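Local coordinates for protein sugar phosphate isomerase/epimerase (Parabacteroides distasonis, PDB 3OBE) that probably works as an isomerase, perhaps on sugar phosphates, and is built on a xylose isomerase-like TIM barrel, at residues L90-S95 with A124-S129; M23-Y28 with A48-L53; N40-L45 with K83-A88. All blocks are in the same frame, centred on the assembly; numbering follows the deposited sequence.

Contact 1 of 3, residues L90-S95 with A124-S129. With EOH (ethanol), chain E.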
ATOM      1  N   LEU A  90      18.024   3.176  -1.533  0.50 23.12           N
ATOM      2  CA  LEU A  90      16.581   3.056  -1.511  0.50 21.55           C
ATOM      3  C   LEU A  90      16.088   3.793  -0.265  0.50 20.61           C
ATOM      4  O   LEU A  90      16.889   4.251   0.529  0.50 21.80           O
ATOM      5  CB  LEU A  90      16.181   1.580  -1.459  0.50 20.62           C
ATOM      6  CG  LEU A  90      16.581   0.706  -2.660  0.50 21.63           C
ATOM      7  CD1 LEU A  90      16.331  -0.737  -2.367  0.50 17.56           C
ATOM      8  CD2 LEU A  90      15.820   1.142  -3.914  0.50 21.23           C
ATOM      9  N   ARG A  91      14.772   3.930  -0.119  1.00 19.57           N
ATOM     10  CA  ARG A  91      14.194   4.466   1.064  1.00 18.89           C
ATOM     11  C   ARG A  91      12.972   3.639   1.412  1.00 16.73           C
ATOM     12  O   ARG A  91      12.141   3.385   0.524  1.00 16.49           O
ATOM     13  CB  ARG A  91      13.820   5.909   0.815  1.00 20.65           C
ATOM     14  CG  ARG A  91      13.009   6.528   1.925  1.00 22.38           C
ATOM     15  CD  ARG A  91      12.666   8.046   1.739  1.00 27.19           C
ATOM     16  NE  ARG A  91      11.870   8.359   2.931  1.00 28.19           N
ATOM     17  CZ  ARG A  91      10.618   8.787   2.959  1.00 29.90           C
ATOM     18  NH1 ARG A  91       9.991   9.171   1.845  1.00 29.77           N
ATOM     19  NH2 ARG A  91      10.014   8.896   4.131  1.00 29.55           N
ATOM     20  N   ILE A  92      12.847   3.270   2.684  1.00 17.62           N
ATOM     21  CA  ILE A  92      11.586   2.700   3.213  1.00 15.84           C
ATOM     22  C   ILE A  92      10.619   3.862   3.465  1.00 15.64           C
ATOM     23  O   ILE A  92      10.801   4.614   4.442  1.00 16.86           O
ATOM     24  CB  ILE A  92      11.786   1.885   4.525  1.00 16.43           C
ATOM     25  CG1 ILE A  92      12.859   0.820   4.350  1.00 19.01           C
ATOM     26  CG2 ILE A  92      10.440   1.275   4.939  1.00 17.79           C
ATOM     27  CD1 ILE A  92      13.332   0.147   5.682  1.00 17.90           C
ATOM     28  N   SER A  93       9.629   3.998   2.599  1.00 15.81           N
ATOM     29  CA  SER A  93       8.679   5.088   2.650  1.00 14.89           C
ATOM     30  C   SER A  93       7.299   4.728   3.107  1.00 14.56           C
ATOM     31  O   SER A  93       6.545   5.634   3.512  1.00 15.84           O
ATOM     32  CB  SER A  93       8.666   5.855   1.358  1.00 15.37           C
ATOM     33  OG  SER A  93       8.500   5.066   0.190  1.00 14.56           O
ATOM     34  N   SER A  94       6.971   3.427   3.123  1.00 14.39           N
ATOM     35  CA  SER A  94       5.726   2.962   3.624  1.00 14.56           C
ATOM     36  C   SER A  94       5.856   1.600   4.303  1.00 13.64           C
ATOM     37  O   SER A  94       6.889   0.951   4.192  1.00 14.17           O
ATOM     38  CB  SER A  94       4.702   2.945   2.477  1.00 13.54           C
ATOM     39  OG  SER A  94       3.398   2.650   2.914  1.00 13.14           O
ATOM     40  N   SER A  95       4.794   1.177   4.958  1.00 13.11           N
ATOM     41  CA  SER A  95       4.771  -0.052   5.701  1.00 13.82           C
ATOM     42  C   SER A  95       3.337  -0.512   5.831  1.00 13.77           C
ATOM     43  O   SER A  95       2.460   0.280   6.123  1.00 14.89           O
ATOM     44  CB  SER A  95       5.388   0.193   7.078  1.00 15.33           C
ATOM     45  OG  SER A  95       5.230  -0.947   7.905  1.00 16.76           O
ATOM     46  N   ALA A 124       8.409   6.011  13.154  1.00 17.78           N
ATOM     47  CA  ALA A 124       9.114   7.318  13.101  1.00 19.02           C
ATOM     48  C   ALA A 124      10.622   7.056  13.084  1.00 21.15           C
ATOM     49  O   ALA A 124      11.403   7.672  12.315  1.00 20.93           O
ATOM     50  CB  ALA A 124       8.669   8.213  14.266  1.00 20.05           C
ATOM     51  N   GLU A 125      11.061   6.106  13.897  1.00 22.61           N
ATOM     52  CA  GLU A 125      12.465   5.694  13.879  1.00 25.22           C
ATOM     53  C   GLU A 125      12.876   5.176  12.496  1.00 23.93           C
ATOM     54  O   GLU A 125      13.992   5.453  12.027  1.00 25.26           O
ATOM     55  CB  GLU A 125      12.731   4.559  14.892  1.00 25.84           C
ATOM     56  CG  GLU A 125      12.631   4.795  16.369  1.00 31.25           C
ATOM     57  CD  GLU A 125      12.861   3.456  17.162  1.00 35.94           C
ATOM     58  OE1 GLU A 125      12.421   2.373  16.710  1.00 39.91           O
ATOM     59  OE2 GLU A 125      13.512   3.476  18.208  1.00 38.51           O
ATOM     60  N   LEU A 126      11.991   4.405  11.869  1.00 23.11           N
ATOM     61  CA  LEU A 126      12.231   3.783  10.571  1.00 23.02           C
ATOM     62  C   LEU A 126      12.291   4.854   9.462  1.00 23.18           C
ATOM     63  O   LEU A 126      12.968   4.644   8.465  1.00 22.87           O
ATOM     64  CB  LEU A 126      11.134   2.757  10.276  1.00 22.02           C
ATOM     65  CG  LEU A 126      11.268   1.805   9.088  1.00 23.48           C
ATOM     66  CD1 LEU A 126      12.531   0.911   9.240  1.00 25.46           C
ATOM     67  CD2 LEU A 126       9.984   0.985   8.915  1.00 22.60           C
ATOM     68  N   GLY A 127      11.616   5.997   9.680  1.00 22.62           N
ATOM     69  CA  GLY A 127      11.651   7.156   8.781  1.00 21.50           C
ATOM     70  C   GLY A 127      10.667   7.075   7.636  1.00 19.88           C
ATOM     71  O   GLY A 127      10.841   7.746   6.618  1.00 20.49           O
ATOM     72  N   VAL A 128       9.607   6.289   7.803  1.00 18.65           N
ATOM     73  CA  VAL A 128       8.575   6.196   6.751  1.00 17.79           C
ATOM     74  C   VAL A 128       7.753   7.462   6.637  1.00 17.92           C
ATOM     75  O   VAL A 128       7.642   8.251   7.589  1.00 19.91           O
ATOM     76  CB  VAL A 128       7.600   4.999   6.988  1.00 17.66           C
ATOM     77  CG1 VAL A 128       8.417   3.661   7.068  1.00 20.12           C
ATOM     78  CG2 VAL A 128       6.681   5.256   8.237  1.00 19.38           C
ATOM     79  N   SER A 129       7.171   7.666   5.471  1.00 16.71           N
ATOM     80  CA  SER A 129       6.176   8.687   5.242  1.00 17.54           C
ATOM     81  C   SER A 129       4.738   8.221   5.475  1.00 16.64           C
ATOM     82  O   SER A 129       3.882   9.050   5.781  1.00 17.68           O
ATOM     83  CB  SER A 129       6.263   9.235   3.829  1.00 18.58           C
ATOM     84  OG  SER A 129       7.518   9.882   3.695  1.00 20.74           O
TER
HETATM   85  C1  EOH E 403       6.449   9.301  -0.780  1.00 40.31           C
HETATM   86  C2  EOH E 403       5.345   8.264  -0.687  1.00 38.67           C
HETATM   87  O   EOH E 403       7.330   9.204   0.330  1.00 40.08           O
HETATM   88  O   HOH W   1      13.704   7.788   5.348  1.00 26.11           O
HETATM   89  O   HOH W   2      13.055   5.213   5.887  1.00 19.29           O
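Ile92 on strand 91-95 meets Val128, just beyond helix 109-126, through methyl groups: Ile92 CG2 lies 3.8 Å from Val128 CG1. The branches of Ile92 divide the work. With CG2 anti to the backbone N and CG1 beside it (chi1 -53°), the short branch faces Val128, while CD1, at the end of the long one, comes within 3.7 Å of Leu126 CD1, the two side chains crossing at about a right angle. Alongside these methyl groups the backbones also touch, Val128 CA making a CA-H...O contact of 3.6 Å with Ile92 O, and a water bridges Ile92 O and Leu126 O.

Ser129 carries the polar half. Its N donates to Ser93 O (2.9 Å). Its OG accepts from Arg91 NH2 at 2.7 Å, in the guanidinium plane, with a weak second bond from NH1. NH1 also bonds weakly to an ethanol probably from the crystallisation liquor. NH2 gives another hydrogen to Gly127 O at 2.9 Å (N-H...O 157°), so two acceptors at one edge hold the guanidinium while Ser93 CB lies over a face, near the rim. An alanine in place of Ser129 would keep the backbone bond but would probably leave Arg91 NH2 with Gly127 O as its one acceptor across the contact, and its guanidinium freer to turn.

Gly127, with positive phi, ends the helix and turns the chain back to the sheet, where Ser93 and Cys130 share a backbone hydrogen bond. This is the return leg of a beta-alpha-beta crossover, the repeating element of the TIM barrel, here bringing strand 130-133 alongside strand 91-95.

Contact 2 of 3, residues M23-Y28 with A48-L53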
HETATM    1  N   MSE A  23       9.784   5.203  -7.953  1.00 16.93           N
HETATM    2  CA  MSE A  23       9.037   3.973  -8.145  1.00 16.80           C
HETATM    3  C   MSE A  23       9.179   3.083  -6.919  1.00 14.90           C
HETATM    4  O   MSE A  23      10.289   2.762  -6.485  1.00 14.53           O
HETATM    5  CB  MSE A  23       9.552   3.237  -9.400  1.00 17.48           C
HETATM    6  CG  MSE A  23       8.958   1.914  -9.587  1.00 21.10           C
HETATM    7 SE   MSE A  23       9.699   1.249 -11.313  0.75 26.42          SE
HETATM    8  CE  MSE A  23      11.296   0.772 -10.751  1.00 20.12           C
ATOM      9  N   GLY A  24       8.045   2.682  -6.347  1.00 14.66           N
ATOM     10  CA  GLY A  24       8.085   1.825  -5.182  1.00 13.57           C
ATOM     11  C   GLY A  24       7.755   0.368  -5.419  1.00 12.89           C
ATOM     12  O   GLY A  24       7.142  -0.013  -6.440  1.00 13.02           O
ATOM     13  N   LEU A  25       8.142  -0.433  -4.437  1.00 12.49           N
ATOM     14  CA  LEU A  25       7.859  -1.874  -4.432  1.00 12.53           C
ATOM     15  C   LEU A  25       7.411  -2.282  -3.056  1.00 12.76           C
ATOM     16  O   LEU A  25       8.098  -1.969  -2.066  1.00 13.55           O
ATOM     17  CB  LEU A  25       9.145  -2.690  -4.763  1.00 13.15           C
ATOM     18  CG  LEU A  25       8.965  -4.223  -4.739  1.00 13.13           C
ATOM     19  CD1 LEU A  25       8.070  -4.705  -5.875  1.00 13.23           C
ATOM     20  CD2 LEU A  25      10.293  -4.961  -4.812  1.00 14.77           C
ATOM     21  N   GLN A  26       6.316  -3.044  -2.981  1.00 11.74           N
ATOM     22  CA  GLN A  26       5.955  -3.752  -1.752  1.00 11.99           C
ATOM     23  C   GLN A  26       6.784  -5.024  -1.661  1.00 12.38           C
ATOM     24  O   GLN A  26       6.697  -5.907  -2.498  1.00 13.26           O
ATOM     25  CB  GLN A  26       4.454  -4.032  -1.714  1.00 11.72           C
ATOM     26  CG  GLN A  26       3.971  -5.080  -0.698  1.00 11.84           C
ATOM     27  CD  GLN A  26       4.445  -4.833   0.732  1.00 13.19           C
ATOM     28  OE1 GLN A  26       5.262  -5.586   1.246  1.00 12.60           O
ATOM     29  NE2 GLN A  26       3.950  -3.759   1.371  1.00 11.95           N
ATOM     30  N   THR A  27       7.650  -5.108  -0.657  1.00 14.29           N
ATOM     31  CA  THR A  27       8.633  -6.138  -0.623  1.00 13.64           C
ATOM     32  C   THR A  27       8.115  -7.565  -0.325  1.00 12.91           C
ATOM     33  O   THR A  27       8.839  -8.579  -0.532  1.00 13.98           O
ATOM     34  CB  THR A  27       9.723  -5.808   0.428  1.00 15.53           C
ATOM     35  OG1 THR A  27       9.128  -5.723   1.716  1.00 15.31           O
ATOM     36  CG2 THR A  27      10.508  -4.493   0.035  1.00 16.22           C
ATOM     37  N   TYR A  28       6.876  -7.640   0.142  1.00 13.89           N
ATOM     38  CA  TYR A  28       6.202  -8.907   0.263  1.00 14.40           C
ATOM     39  C   TYR A  28       6.176  -9.645  -1.096  1.00 14.73           C
ATOM     40  O   TYR A  28       6.178 -10.873  -1.127  1.00 14.58           O
ATOM     41  CB  TYR A  28       4.803  -8.690   0.777  1.00 15.05           C
ATOM     42  CG  TYR A  28       4.083  -9.970   1.144  1.00 14.98           C
ATOM     43  CD1 TYR A  28       4.460 -10.710   2.252  1.00 21.40           C
ATOM     44  CD2 TYR A  28       3.037 -10.437   0.334  1.00 18.07           C
ATOM     45  CE1 TYR A  28       3.790 -11.882   2.586  1.00 24.20           C
ATOM     46  CE2 TYR A  28       2.372 -11.609   0.659  1.00 23.39           C
ATOM     47  CZ  TYR A  28       2.759 -12.315   1.762  1.00 25.93           C
ATOM     48  OH  TYR A  28       2.077 -13.465   2.083  1.00 31.18           O
ATOM     49  N   ALA A  48      17.368  -1.992 -10.986  1.00 23.36           N
ATOM     50  CA  ALA A  48      16.145  -2.010 -11.824  1.00 22.60           C
ATOM     51  C   ALA A  48      15.382  -0.698 -11.852  1.00 22.12           C
ATOM     52  O   ALA A  48      14.473  -0.513 -12.678  1.00 22.07           O
ATOM     53  CB  ALA A  48      15.198  -3.121 -11.376  1.00 21.50           C
ATOM     54  N   GLY A  49      15.724   0.214 -10.947  1.00 21.00           N
ATOM     55  CA  GLY A  49      15.092   1.514 -10.912  1.00 20.41           C
ATOM     56  C   GLY A  49      14.176   1.793  -9.752  1.00 19.09           C
ATOM     57  O   GLY A  49      13.622   2.893  -9.656  1.00 20.35           O
ATOM     58  N   TYR A  50      13.979   0.805  -8.861  1.00 17.77           N
ATOM     59  CA  TYR A  50      13.208   1.080  -7.661  1.00 15.92           C
ATOM     60  C   TYR A  50      13.921   2.080  -6.782  1.00 16.41           C
ATOM     61  O   TYR A  50      15.141   2.018  -6.611  1.00 16.30           O
ATOM     62  CB  TYR A  50      12.857  -0.204  -6.874  1.00 15.70           C
ATOM     63  CG  TYR A  50      11.897  -1.098  -7.639  1.00 14.26           C
ATOM     64  CD1 TYR A  50      10.501  -0.811  -7.687  1.00 14.19           C
ATOM     65  CD2 TYR A  50      12.362  -2.212  -8.343  1.00 15.28           C
ATOM     66  CE1 TYR A  50       9.633  -1.591  -8.381  1.00 13.46           C
ATOM     67  CE2 TYR A  50      11.474  -3.013  -9.059  1.00 16.29           C
ATOM     68  CZ  TYR A  50      10.114  -2.699  -9.083  1.00 14.85           C
ATOM     69  OH  TYR A  50       9.218  -3.443  -9.807  1.00 14.50           O
ATOM     70  N   THR A  51      13.150   3.015  -6.239  1.00 16.52           N
ATOM     71  CA  THR A  51      13.639   4.066  -5.342  1.00 16.97           C
ATOM     72  C   THR A  51      13.073   3.919  -3.901  1.00 17.16           C
ATOM     73  O   THR A  51      13.714   4.352  -2.932  1.00 16.45           O
ATOM     74  CB  THR A  51      13.288   5.495  -5.869  1.00 17.51           C
ATOM     75  OG1 THR A  51      11.872   5.582  -6.014  1.00 16.87           O
ATOM     76  CG2 THR A  51      14.008   5.768  -7.214  1.00 18.93           C
ATOM     77  N   ASP A  52      11.911   3.293  -3.773  1.00 16.45           N
ATOM     78  CA  ASP A  52      11.145   3.296  -2.570  1.00 16.36           C
ATOM     79  C   ASP A  52      10.647   1.888  -2.250  1.00 15.02           C
ATOM     80  O   ASP A  52      10.312   1.146  -3.157  1.00 15.46           O
ATOM     81  CB  ASP A  52       9.935   4.186  -2.760  1.00 15.36           C
ATOM     82  CG  ASP A  52      10.276   5.636  -2.645  1.00 19.15           C
ATOM     83  OD1 ASP A  52      10.918   6.189  -3.581  1.00 19.35           O
ATOM     84  OD2 ASP A  52       9.948   6.218  -1.579  1.00 20.29           O
ATOM     85  N   LEU A  53      10.604   1.567  -0.970  1.00 14.92           N
ATOM     86  CA  LEU A  53      10.040   0.308  -0.487  1.00 13.97           C
ATOM     87  C   LEU A  53       8.870   0.548   0.429  1.00 13.79           C
ATOM     88  O   LEU A  53       8.896   1.451   1.276  1.00 14.34           O
ATOM     89  CB  LEU A  53      11.101  -0.482   0.275  1.00 14.28           C
ATOM     90  CG  LEU A  53      12.385  -0.848  -0.494  1.00 15.46           C
ATOM     91  CD1 LEU A  53      13.358  -1.705   0.401  1.00 16.35           C
ATOM     92  CD2 LEU A  53      12.113  -1.558  -1.823  1.00 18.66           C
TER
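The ring of Tyr50 is gripped on both faces by aliphatic carbons of Met23 and Leu25, two residues apart on the segment alongside. Met23, present as selenomethionine, sets its CE over the centre of one face, 3.6 Å from the ring centroid and only 14° off the normal. Leu25 CB makes a longer CH-pi contact on the opposite face, 4.1 Å from the centroid, and Gly24 O lies at the edge. The bend at chi3 of Met23 (78°) folds CE back over the ring, with SE placed obliquely in a Met-aromatic contact. CE also presses on the Gly49-Tyr50 peptide, 3.3 Å from Tyr50 N. Gly49 itself closes a Schellman motif at a positive phi that a side chain would tolerate poorly.

Next to the ring the two backbones pair in parallel, Gly24 with Asp52 and Leu25 with Leu53. Met23 O accepts twice, from Thr51 N at 2.9 Å in the carbonyl plane and from Asp52 N at 3.2 Å from above it, and Leu25 N completes the ladder by donating to Asp52 O (3.0 Å).

Thr51 OG1 acts as a relay: it receives the N-H of Met23 at 2.9 Å in a nearly straight bond (167°) and passes its own hydrogen to Asp52 OD1, on the anti lone pair. Because Ser93 holds Asp52 OD2, both carboxylate oxygens are engaged, which implies that the start of the strand pair and the orientation of Asp52 are set together.

Contact 3 of 3, residues N40-L45 with K83-A88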
ATOM      1  N   ASN A  40      22.481  -7.889  -1.513  1.00 36.14           N
ATOM      2  CA  ASN A  40      22.530  -8.079  -2.941  1.00 34.83           C
ATOM      3  C   ASN A  40      21.163  -7.872  -3.581  1.00 30.60           C
ATOM      4  O   ASN A  40      21.062  -7.304  -4.658  1.00 29.36           O
ATOM      5  CB  ASN A  40      23.092  -9.447  -3.258  1.00 36.59           C
ATOM      6  CG  ASN A  40      24.564  -9.547  -2.886  1.00 43.65           C
ATOM      7  OD1 ASN A  40      25.387  -8.769  -3.395  1.00 50.37           O
ATOM      8  ND2 ASN A  40      24.904 -10.460  -1.964  1.00 49.14           N
ATOM      9  N   GLY A  41      20.122  -8.302  -2.888  1.00 28.78           N
ATOM     10  CA  GLY A  41      18.749  -8.152  -3.406  1.00 26.77           C
ATOM     11  C   GLY A  41      18.370  -6.684  -3.533  1.00 25.47           C
ATOM     12  O   GLY A  41      17.745  -6.250  -4.520  1.00 23.46           O
ATOM     13  N   LEU A  42      18.706  -5.919  -2.502  1.00 25.10           N
ATOM     14  CA  LEU A  42      18.476  -4.473  -2.518  1.00 24.41           C
ATOM     15  C   LEU A  42      19.225  -3.772  -3.635  1.00 24.79           C
ATOM     16  O   LEU A  42      18.703  -2.858  -4.270  1.00 23.19           O
ATOM     17  CB  LEU A  42      18.768  -3.846  -1.149  1.00 25.31           C
ATOM     18  CG  LEU A  42      17.842  -4.281   0.002  1.00 25.42           C
ATOM     19  CD1 LEU A  42      18.394  -3.880   1.410  1.00 28.19           C
ATOM     20  CD2 LEU A  42      16.441  -3.745  -0.124  1.00 24.95           C
ATOM     21  N   ASN A  43      20.446  -4.208  -3.895  0.50 26.21           N
ATOM     22  CA  ASN A  43      21.209  -3.665  -5.004  0.50 27.01           C
ATOM     23  C   ASN A  43      20.526  -3.956  -6.337  0.50 26.42           C
ATOM     24  O   ASN A  43      20.431  -3.108  -7.228  0.50 26.43           O
ATOM     25  CB  ASN A  43      22.623  -4.256  -4.989  0.50 28.97           C
ATOM     26  CG  ASN A  43      23.512  -3.625  -6.014  0.50 30.23           C
ATOM     27  OD1 ASN A  43      23.874  -2.456  -5.895  0.50 33.54           O
ATOM     28  ND2 ASN A  43      23.881  -4.389  -7.030  0.50 31.46           N
ATOM     29  N   ARG A  44      20.039  -5.175  -6.471  1.00 26.24           N
ATOM     30  CA  ARG A  44      19.275  -5.555  -7.659  1.00 25.93           C
ATOM     31  C   ARG A  44      18.047  -4.655  -7.889  1.00 23.03           C
ATOM     32  O   ARG A  44      17.759  -4.217  -9.029  1.00 23.25           O
ATOM     33  CB  ARG A  44      18.835  -7.009  -7.476  1.00 26.88           C
ATOM     34  CG  ARG A  44      18.710  -7.730  -8.741  1.00 29.55           C
ATOM     35  CD  ARG A  44      18.721  -9.262  -8.566  1.00 27.69           C
ATOM     36  NE  ARG A  44      17.971  -9.822  -9.667  1.00 26.38           N
ATOM     37  CZ  ARG A  44      17.617 -11.100  -9.762  1.00 28.11           C
ATOM     38  NH1 ARG A  44      17.934 -11.961  -8.805  1.00 29.87           N
ATOM     39  NH2 ARG A  44      16.956 -11.511 -10.829  1.00 27.42           N
ATOM     40  N   LEU A  45      17.306  -4.410  -6.815  1.00 21.16           N
ATOM     41  CA  LEU A  45      16.139  -3.539  -6.901  1.00 19.93           C
ATOM     42  C   LEU A  45      16.552  -2.117  -7.341  1.00 20.73           C
ATOM     43  O   LEU A  45      15.912  -1.515  -8.231  1.00 20.74           O
ATOM     44  CB  LEU A  45      15.416  -3.527  -5.596  1.00 19.21           C
ATOM     45  CG  LEU A  45      14.781  -4.856  -5.191  1.00 18.49           C
ATOM     46  CD1 LEU A  45      14.087  -4.686  -3.859  1.00 17.03           C
ATOM     47  CD2 LEU A  45      13.737  -5.312  -6.285  1.00 17.76           C
ATOM     48  N   LYS A  83      19.179   1.337   7.828  1.00 30.03           N
ATOM     49  CA  LYS A  83      20.586   1.364   7.368  1.00 31.90           C
ATOM     50  C   LYS A  83      20.837   0.541   6.103  1.00 30.41           C
ATOM     51  O   LYS A  83      21.479   1.007   5.147  1.00 29.83           O
ATOM     52  CB  LYS A  83      21.534   0.900   8.492  1.00 33.51           C
ATOM     53  CG  LYS A  83      22.990   0.721   8.081  1.00 39.15           C
ATOM     54  CD  LYS A  83      23.676   2.069   7.901  1.00 43.78           C
ATOM     55  CE  LYS A  83      25.225   1.950   8.016  1.00 44.88           C
ATOM     56  NZ  LYS A  83      25.859   2.574   6.828  1.00 46.51           N
HETATM   57  N   MSE A  84      20.355  -0.699   6.101  1.00 30.11           N
HETATM   58  CA  MSE A  84      20.511  -1.615   4.975  0.70 30.35           C
HETATM   59  C   MSE A  84      19.925  -1.003   3.689  1.00 28.31           C
HETATM   60  O   MSE A  84      20.559  -0.937   2.629  1.00 28.35           O
HETATM   61  CB  MSE A  84      19.760  -2.913   5.319  0.70 31.31           C
HETATM   62  CG  MSE A  84      20.244  -4.161   4.654  0.70 35.96           C
HETATM   63 SE   MSE A  84      19.909  -5.675   5.827  0.52 46.23          SE
HETATM   64  CE  MSE A  84      18.118  -5.338   6.257  0.70 37.76           C
ATOM     65  N   VAL A  85      18.684  -0.546   3.794  1.00 26.19           N
ATOM     66  CA  VAL A  85      17.987   0.027   2.624  1.00 24.13           C
ATOM     67  C   VAL A  85      18.656   1.342   2.158  1.00 24.52           C
ATOM     68  O   VAL A  85      18.916   1.540   0.986  1.00 23.86           O
ATOM     69  CB  VAL A  85      16.509   0.176   2.949  1.00 22.95           C
ATOM     70  CG1 VAL A  85      15.697   0.915   1.840  1.00 22.50           C
ATOM     71  CG2 VAL A  85      15.905  -1.194   3.296  1.00 21.31           C
ATOM     72  N   ASP A  86      18.941   2.241   3.091  1.00 24.81           N
ATOM     73  CA  ASP A  86      19.618   3.508   2.764  1.00 26.26           C
ATOM     74  C   ASP A  86      20.960   3.276   2.058  1.00 27.17           C
ATOM     75  O   ASP A  86      21.289   3.943   1.063  1.00 27.22           O
ATOM     76  CB  ASP A  86      19.878   4.319   4.044  1.00 27.65           C
ATOM     77  CG  ASP A  86      18.610   4.913   4.673  1.00 27.38           C
ATOM     78  OD1 ASP A  86      17.487   4.950   4.088  1.00 27.37           O
ATOM     79  OD2 ASP A  86      18.770   5.428   5.796  1.00 28.83           O
ATOM     80  N   ASP A  87      21.733   2.315   2.545  1.00 28.25           N
ATOM     81  CA  ASP A  87      23.038   1.992   1.942  1.00 29.69           C
ATOM     82  C   ASP A  87      22.906   1.523   0.480  1.00 28.99           C
ATOM     83  O   ASP A  87      23.800   1.761  -0.352  1.00 28.58           O
ATOM     84  CB  ASP A  87      23.751   0.892   2.752  1.00 31.05           C
ATOM     85  CG  ASP A  87      24.385   1.394   4.048  1.00 34.93           C
ATOM     86  OD1 ASP A  87      24.482   2.624   4.276  1.00 36.11           O
ATOM     87  OD2 ASP A  87      24.779   0.519   4.855  1.00 37.15           O
ATOM     88  N   ALA A  88      21.796   0.852   0.170  1.00 27.63           N
ATOM     89  CA  ALA A  88      21.507   0.410  -1.182  1.00 27.34           C
ATOM     90  C   ALA A  88      20.971   1.529  -2.118  1.00 26.85           C
ATOM     91  O   ALA A  88      20.763   1.292  -3.315  1.00 27.53           O
ATOM     92  CB  ALA A  88      20.530  -0.766  -1.136  1.00 26.09           C
TER
HETATM   93  O   HOH W   3      22.581  -0.068  -4.685  1.00 34.87           O
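Leu42 does most of the touching here, pressing its CB against Ala88 CB at 3.5 Å, close for two aliphatic carbons. Its CG lies anti to the carbonyl carbon (chi1 -65°), and from there CD1 reaches the last turn of the other helix. It meets Met84 CG at 3.7 Å, in one of the two conformers of Met84, with the two side chains crossing at about a right angle, and it stands 4.1 Å from Val85 CG2.

No direct hydrogen bond joins the two segments. A water links them instead, donating to Ala88 O at 2.7 Å and, in one conformer of Asn43, to Asn43 OD1.

Ala88 N bonds back to Met84 O, which helps to place Ala88 for the contact. Lys83 NZ forms a salt bridge with Asp87 OD1 at 2.9 Å, one turn apart on the outward surface. Toward the sheet, Leu42 and Val85 both rest on Leu53 and Leu90, while on helix 38-48 Arg44 pairs with Glu292 of helix 287-300. Such side-by-side packing of consecutive outer helices over the strand that connects them belongs to the helical shell of a TIM barrel.

From the N terminus, contact 2 closes first, its loop running from strand 24-26 through helix 38-48 to strand 52-55. Contact 3 crosses it: residues 40-45 lie within that loop, but their partners 83-88 follow strand 52-55, so the two segment pairs alternate. Contact 1 comes in series, opening at Leu90 only after both have closed and ending beyond helix 109-126. The pieces interlock through shared neighbours: Leu53 N probably donates to Arg91 O in the sheet, and Leu90 N probably to Val85 O. Together the contacts tie strands 24-26, 52-55 and 91-95, and the approach to strand 130-133, to three outer helices along one side of the barrel.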